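Side-chain contacts in methanogen homoaconitase large subunit (Methanocaldococcus jannaschii, PDB 4KP2), which forms, with its small subunit, an iron-sulfur hydro-lyase that interconverts (R)-homocitrate, cis-homoaconitate and homoisocitrate in 2-oxosuberate biosynthesis: residues I122-Y127 with Y249-K254; N126-N131 with C142-F147. One frame throughout, in Å; residues are numbered along the deposited sequence.

Contact 1. Residues I122-Y127 with Y249-K254; sequences ILAENY and YDYLKK
The Tyr251 ring meets the backbone of Ala124 with its edge. The carbonyl oxygen of Ala124 lies in the plane of the ring, beside the CE2 and OH corner. The C-H at CE2 comes closest, with Tyr251 CE2 3.1 Å from Ala124 O. Tyr251 OH gives the same Ala124 O only a weak hydrogen bond at 3.4 Å, and the acceptor lies beside the C-O bond of the phenol rather than beyond its end. Ala124 O also accepts a hydrogen bond from Arg256 NH1, just past the end of helix 246-254, so the buried carbonyl has a second, charged donor and does not depend on the tyrosine alone.

Tyr251 reaches across because CG stands anti to its own backbone N (chi1 175°). This brings the far end of the ring nearer to helix 119-126 than its base. Within the two segments the hydroxyl has two further neighbours. Glu125 CG is 3.9 Å from Tyr251 OH, and Ala124 CB is 4.1 Å from the same oxygen.

The Glu125 chain is extended beyond CG, and its carboxylate plane is turned 50° from the ring. Bonds from OE1 to Ser355 OG and from OE2 to Gln121 NE2 probably fix the rotation of this carboxylate.

The nearest CA atoms, those of Glu125 and Leu252, are 7.9 Å apart. The Tyr251 side chain supplies most of the contact. The side chain of Ala124 is about 8 Å from that of Cys323, a predicted ligand of the [4Fe-4S] cluster. In this aconitase-family alpha-beta-alpha protein, the contact joins helix 119-126, which packs on strands 49-53 and 77-80 of a parallel sheet, to helix 246-254, which follows strand 239-242 of the mixed sheet.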
loop_
_atom_site.group_PDB
_atom_site.type_symbol
_atom_site.label_atom_id
_atom_site.label_comp_id
_atom_site.label_asym_id
_atom_site.label_seq_id
_atom_site.Cartn_x
_atom_site.Cartn_y
_atom_site.Cartn_z
ATOM N N ILE A 122 3.483 -15.997 7.975
ATOM C CA ILE A 122 4.795 -16.501 7.583
ATOM C C ILE A 122 5.198 -17.669 8.475
ATOM O O ILE A 122 5.711 -18.685 8.002
ATOM C CB ILE A 122 5.869 -15.400 7.676
ATOM C CG1 ILE A 122 5.609 -14.312 6.634
ATOM C CG2 ILE A 122 7.262 -15.984 7.487
ATOM C CD1 ILE A 122 6.607 -13.179 6.679
ATOM N N LEU A 123 4.945 -17.515 9.771
ATOM C CA LEU A 123 5.292 -18.530 10.756
ATOM C C LEU A 123 4.525 -19.824 10.497
ATOM O O LEU A 123 5.038 -20.920 10.727
ATOM C CB LEU A 123 4.993 -18.016 12.165
ATOM C CG LEU A 123 6.050 -18.259 13.241
ATOM C CD1 LEU A 123 7.385 -17.687 12.801
ATOM C CD2 LEU A 123 5.614 -17.641 14.559
ATOM N N ALA A 124 3.296 -19.688 10.013
ATOM C CA ALA A 124 2.455 -20.840 9.712
ATOM C C ALA A 124 2.828 -21.464 8.374
ATOM O O ALA A 124 2.547 -22.637 8.125
ATOM C CB ALA A 124 0.989 -20.439 9.717
ATOM N N GLU A 125 3.466 -20.677 7.516
ATOM C CA GLU A 125 3.785 -21.127 6.167
ATOM C C GLU A 125 5.111 -21.869 6.056
ATOM O O GLU A 125 5.363 -22.530 5.050
ATOM C CB GLU A 125 3.789 -19.948 5.191
ATOM C CG GLU A 125 2.413 -19.505 4.736
ATOM C CD GLU A 125 2.476 -18.358 3.747
ATOM O OE1 GLU A 125 3.598 -17.947 3.381
ATOM O OE2 GLU A 125 1.404 -17.867 3.338
ATOM N N ASN A 126 5.961 -21.765 7.075
ATOM C CA ASN A 126 7.307 -22.317 6.955
ATOM C C ASN A 126 8.042 -22.600 8.266
ATOM O O ASN A 126 9.250 -22.833 8.259
ATOM C CB ASN A 126 8.163 -21.399 6.074
ATOM C CG ASN A 126 9.248 -22.148 5.325
ATOM O OD1 ASN A 126 10.399 -22.195 5.759
ATOM N ND2 ASN A 126 8.885 -22.740 4.194
ATOM N N TYR A 127 7.331 -22.594 9.391
ATOM C CA TYR A 127 8.005 -22.780 10.676
ATOM C C TYR A 127 7.268 -23.659 11.687
ATOM O O TYR A 127 7.789 -24.692 12.109
ATOM C CB TYR A 127 8.340 -21.426 11.307
ATOM C CG TYR A 127 9.326 -20.607 10.507
ATOM C CD1 TYR A 127 10.676 -20.926 10.501
ATOM C CD2 TYR A 127 8.907 -19.514 9.760
ATOM C CE1 TYR A 127 11.583 -20.182 9.772
ATOM C CE2 TYR A 127 9.808 -18.763 9.029
ATOM C CZ TYR A 127 11.144 -19.103 9.038
ATOM O OH TYR A 127 12.046 -18.359 8.312
ATOM N N TYR A 249 -1.328 -32.183 8.577
ATOM C CA TYR A 249 -0.149 -32.683 7.877
ATOM C C TYR A 249 -0.194 -32.353 6.386
ATOM O O TYR A 249 0.844 -32.123 5.765
ATOM C CB TYR A 249 0.002 -34.192 8.076
ATOM C CG TYR A 249 0.103 -34.618 9.523
ATOM C CD1 TYR A 249 1.116 -34.133 10.340
ATOM C CD2 TYR A 249 -0.804 -35.516 10.068
ATOM C CE1 TYR A 249 1.214 -34.522 11.664
ATOM C CE2 TYR A 249 -0.715 -35.911 11.388
ATOM C CZ TYR A 249 0.296 -35.413 12.182
ATOM O OH TYR A 249 0.389 -35.805 13.498
ATOM N N ASP A 250 -1.397 -32.332 5.819
ATOM C CA ASP A 250 -1.571 -32.018 4.405
ATOM C C ASP A 250 -1.162 -30.580 4.109
ATOM O O ASP A 250 -0.642 -30.281 3.035
ATOM C CB ASP A 250 -3.020 -32.254 3.973
ATOM C CG ASP A 250 -3.410 -33.718 4.008
ATOM O OD1 ASP A 250 -2.520 -34.576 3.832
ATOM O OD2 ASP A 250 -4.607 -34.012 4.209
ATOM N N TYR A 251 -1.405 -29.694 5.070
ATOM C CA TYR A 251 -1.029 -28.294 4.941
ATOM C C TYR A 251 0.486 -28.137 4.989
ATOM O O TYR A 251 1.050 -27.248 4.352
ATOM C CB TYR A 251 -1.678 -27.472 6.055
ATOM C CG TYR A 251 -1.266 -26.017 6.078
ATOM C CD1 TYR A 251 -1.866 -25.091 5.235
ATOM C CD2 TYR A 251 -0.284 -25.567 6.954
ATOM C CE1 TYR A 251 -1.493 -23.760 5.257
ATOM C CE2 TYR A 251 0.094 -24.241 6.981
ATOM C CZ TYR A 251 -0.513 -23.340 6.132
ATOM O OH TYR A 251 -0.138 -22.017 6.159
ATOM N N LEU A 252 1.140 -29.010 5.750
ATOM C CA LEU A 252 2.590 -28.966 5.885
ATOM C C LEU A 252 3.272 -29.562 4.657
ATOM O O LEU A 252 4.489 -29.464 4.504
ATOM C CB LEU A 252 3.034 -29.696 7.153
ATOM C CG LEU A 252 2.448 -29.159 8.461
ATOM C CD1 LEU A 252 2.975 -29.942 9.651
ATOM C CD2 LEU A 252 2.752 -27.678 8.611
ATOM N N LYS A 253 2.480 -30.179 3.787
ATOM C CA LYS A 253 2.997 -30.717 2.535
ATOM C C LYS A 253 2.913 -29.676 1.429
ATOM O O LYS A 253 3.830 -29.532 0.619
ATOM C CB LYS A 253 2.216 -31.964 2.118
ATOM C CG LYS A 253 2.396 -33.153 3.038
ATOM C CD LYS A 253 1.877 -34.422 2.387
ATOM C CE LYS A 253 0.425 -34.272 1.965
ATOM N NZ LYS A 253 -0.071 -35.482 1.252
ATOM N N LYS A 254 1.801 -28.951 1.404
ATOM C CA LYS A 254 1.538 -27.961 0.369
ATOM C C LYS A 254 2.418 -26.719 0.522
ATOM O O LYS A 254 2.778 -26.076 -0.465
ATOM C CB LYS A 254 0.052 -27.586 0.393
ATOM C CG LYS A 254 -0.310 -26.285 -0.294
ATOM C CD LYS A 254 -1.816 -26.085 -0.303
ATOM C CE LYS A 254 -2.185 -24.631 -0.541
ATOM N NZ LYS A 254 -1.783 -23.770 0.607
#

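Contact 2. Residues N126-N131 with C142-F147; sequences NYVLPN and CTHGAF
Val128 packs against both Phe147 and His144, and its side chain crosses each of them at about a right angle. The two loops flank strand 133-136 of a parallel sheet in the aconitase-family alpha-beta-alpha fold. Residues 126-131 lead into this strand. Residues 142-147 lie in the connection that runs from it to its parallel neighbour, strand 150-153.

Val128 stands over one face of the Phe147 ring in a CH-pi contact. Its CB is 4.2 Å from the ring centroid and 14° off the normal, displaced toward the rim. The two methyls divide the work. CG1 is anti to the backbone N (chi1 178°) and rests against the ring, with Val128 CG1 3.6 Å from Phe147 CD1. CG2 meets the imidazole obliquely, and Val128 CG2 is 3.5 Å from His144 ND1.

Each ring has further neighbours. His144 meets the His120 ring with the planes about 75° apart, and its side chain is about 6 Å from that of Cys323, a predicted cluster ligand. Phe147 also touches Ala124, Leu252 and Arg256. An alanine in place of Phe147 would take away the ring face under Val128 and is likely to leave a gap between the valine and Leu252.

Backbone oxygens take part too. Val128 O lies 3.4 Å from Phe147 CD2, and it accepts a hydrogen bond from Arg256 NH1. At the other end of the contact two carbons of the Pro130 ring press on the carbonyl oxygen of Phe147: Pro130 CB is 3.2 Å and Pro130 CG 3.3 Å from Phe147 O.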
loop_
_atom_site.group_PDB
_atom_site.type_symbol
_atom_site.label_atom_id
_atom_site.label_comp_id
_atom_site.label_asym_id
_atom_site.label_seq_id
_atom_site.Cartn_x
_atom_site.Cartn_y
_atom_site.Cartn_z
ATOM N N ASN A 126 5.961 -21.765 7.075
ATOM C CA ASN A 126 7.307 -22.317 6.955
ATOM C C ASN A 126 8.042 -22.600 8.266
ATOM O O ASN A 126 9.250 -22.833 8.259
ATOM C CB ASN A 126 8.163 -21.399 6.074
ATOM C CG ASN A 126 9.248 -22.148 5.325
ATOM O OD1 ASN A 126 10.399 -22.195 5.759
ATOM N ND2 ASN A 126 8.885 -22.740 4.194
ATOM N N TYR A 127 7.331 -22.594 9.391
ATOM C CA TYR A 127 8.005 -22.780 10.676
ATOM C C TYR A 127 7.268 -23.659 11.687
ATOM O O TYR A 127 7.789 -24.692 12.109
ATOM C CB TYR A 127 8.340 -21.426 11.307
ATOM C CG TYR A 127 9.326 -20.607 10.507
ATOM C CD1 TYR A 127 10.676 -20.926 10.501
ATOM C CD2 TYR A 127 8.907 -19.514 9.760
ATOM C CE1 TYR A 127 11.583 -20.182 9.772
ATOM C CE2 TYR A 127 9.808 -18.763 9.029
ATOM C CZ TYR A 127 11.144 -19.103 9.038
ATOM O OH TYR A 127 12.046 -18.359 8.312
ATOM N N VAL A 128 6.068 -23.243 12.078
ATOM C CA VAL A 128 5.343 -23.888 13.174
ATOM C C VAL A 128 5.025 -25.367 12.951
ATOM O O VAL A 128 4.235 -25.723 12.077
ATOM C CB VAL A 128 4.030 -23.147 13.495
ATOM C CG1 VAL A 128 3.282 -23.863 14.608
ATOM C CG2 VAL A 128 4.316 -21.705 13.883
ATOM N N LEU A 129 5.645 -26.220 13.763
ATOM C CA LEU A 129 5.361 -27.650 13.750
ATOM C C LEU A 129 4.519 -28.021 14.965
ATOM O O LEU A 129 4.549 -27.319 15.974
ATOM C CB LEU A 129 6.662 -28.455 13.752
ATOM C CG LEU A 129 7.466 -28.484 12.454
ATOM C CD1 LEU A 129 8.743 -29.289 12.643
ATOM C CD2 LEU A 129 6.630 -29.062 11.328
ATOM N N PRO A 130 3.751 -29.118 14.867
ATOM C CA PRO A 130 2.948 -29.599 15.998
ATOM C C PRO A 130 3.792 -29.887 17.238
ATOM O O PRO A 130 4.997 -30.109 17.127
ATOM C CB PRO A 130 2.341 -30.897 15.461
ATOM C CG PRO A 130 2.249 -30.676 13.995
ATOM C CD PRO A 130 3.470 -29.878 13.636
ATOM N N ASN A 131 3.147 -29.864 18.403
ATOM C CA ASN A 131 3.787 -30.142 19.693
ATOM C C ASN A 131 4.841 -29.117 20.124
ATOM O O ASN A 131 5.464 -29.266 21.176
ATOM C CB ASN A 131 4.374 -31.558 19.729
ATOM C CG ASN A 131 3.358 -32.619 19.364
ATOM O OD1 ASN A 131 2.154 -32.429 19.534
ATOM N ND2 ASN A 131 3.840 -33.747 18.855
ATOM N N CYS A 142 -1.299 -16.894 19.663
ATOM C CA CYS A 142 -2.180 -18.028 19.934
ATOM C C CYS A 142 -2.725 -18.670 18.658
ATOM O O CYS A 142 -3.287 -19.765 18.698
ATOM C CB CYS A 142 -3.339 -17.591 20.832
ATOM S SG CYS A 142 -4.278 -16.178 20.201
ATOM N N THR A 143 -2.558 -17.980 17.534
ATOM C CA THR A 143 -3.003 -18.470 16.233
ATOM C C THR A 143 -2.366 -19.815 15.889
ATOM O O THR A 143 -2.994 -20.671 15.266
ATOM C CB THR A 143 -2.664 -17.453 15.121
ATOM O OG1 THR A 143 -3.201 -16.170 15.462
ATOM C CG2 THR A 143 -3.232 -17.899 13.782
ATOM N N HIS A 144 -1.122 -20.000 16.322
ATOM C CA HIS A 144 -0.345 -21.185 15.972
ATOM C C HIS A 144 -0.709 -22.404 16.813
ATOM O O HIS A 144 0.015 -23.400 16.824
ATOM C CB HIS A 144 1.148 -20.885 16.096
ATOM C CG HIS A 144 1.558 -19.611 15.425
ATOM N ND1 HIS A 144 1.605 -19.476 14.054
ATOM C CD2 HIS A 144 1.930 -18.416 15.936
ATOM C CE1 HIS A 144 1.992 -18.250 13.750
ATOM N NE2 HIS A 144 2.197 -17.585 14.872
ATOM N N GLY A 145 -1.833 -22.321 17.515
ATOM C CA GLY A 145 -2.346 -23.453 18.262
ATOM C C GLY A 145 -3.151 -24.357 17.351
ATOM O O GLY A 145 -3.598 -25.430 17.756
ATOM N N ALA A 146 -3.331 -23.916 16.110
ATOM C CA ALA A 146 -4.063 -24.686 15.115
ATOM C C ALA A 146 -3.208 -25.830 14.582
ATOM O O ALA A 146 -3.710 -26.742 13.924
ATOM C CB ALA A 146 -4.512 -23.786 13.979
ATOM N N PHE A 147 -1.912 -25.769 14.870
ATOM C CA PHE A 147 -0.980 -26.816 14.472
ATOM C C PHE A 147 -0.860 -27.873 15.562
ATOM O O PHE A 147 -0.200 -28.896 15.378
ATOM C CB PHE A 147 0.396 -26.219 14.175
ATOM C CG PHE A 147 0.445 -25.403 12.918
ATOM C CD1 PHE A 147 0.072 -24.069 12.923
ATOM C CD2 PHE A 147 0.864 -25.971 11.727
ATOM C CE1 PHE A 147 0.116 -23.317 11.764
ATOM C CE2 PHE A 147 0.911 -25.227 10.564
ATOM C CZ PHE A 147 0.537 -23.897 10.583
#

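Both contacts are buried, and they run on from one another: 122-127 and 126-131 share Asn126 and Tyr127. Their centres are 9 Å apart. A probable hydrogen bond of 2.9 Å between Leu123 O and Val128 N ties them directly. Contact 1 joins two helices and buries little surface; its main link is polar and weak. Contact 2 joins two loops beside strand 133-136 of one of the two parallel sheets, buries more than twice as much, and is mostly apolar. Phe147 connects them, since Phe147 CZ is 3.4 Å from Ala124 O and Phe147 CE2 is 3.6 Å from Leu252 CD2. Leu123 also packs on His144. Both share Arg256 as a donor.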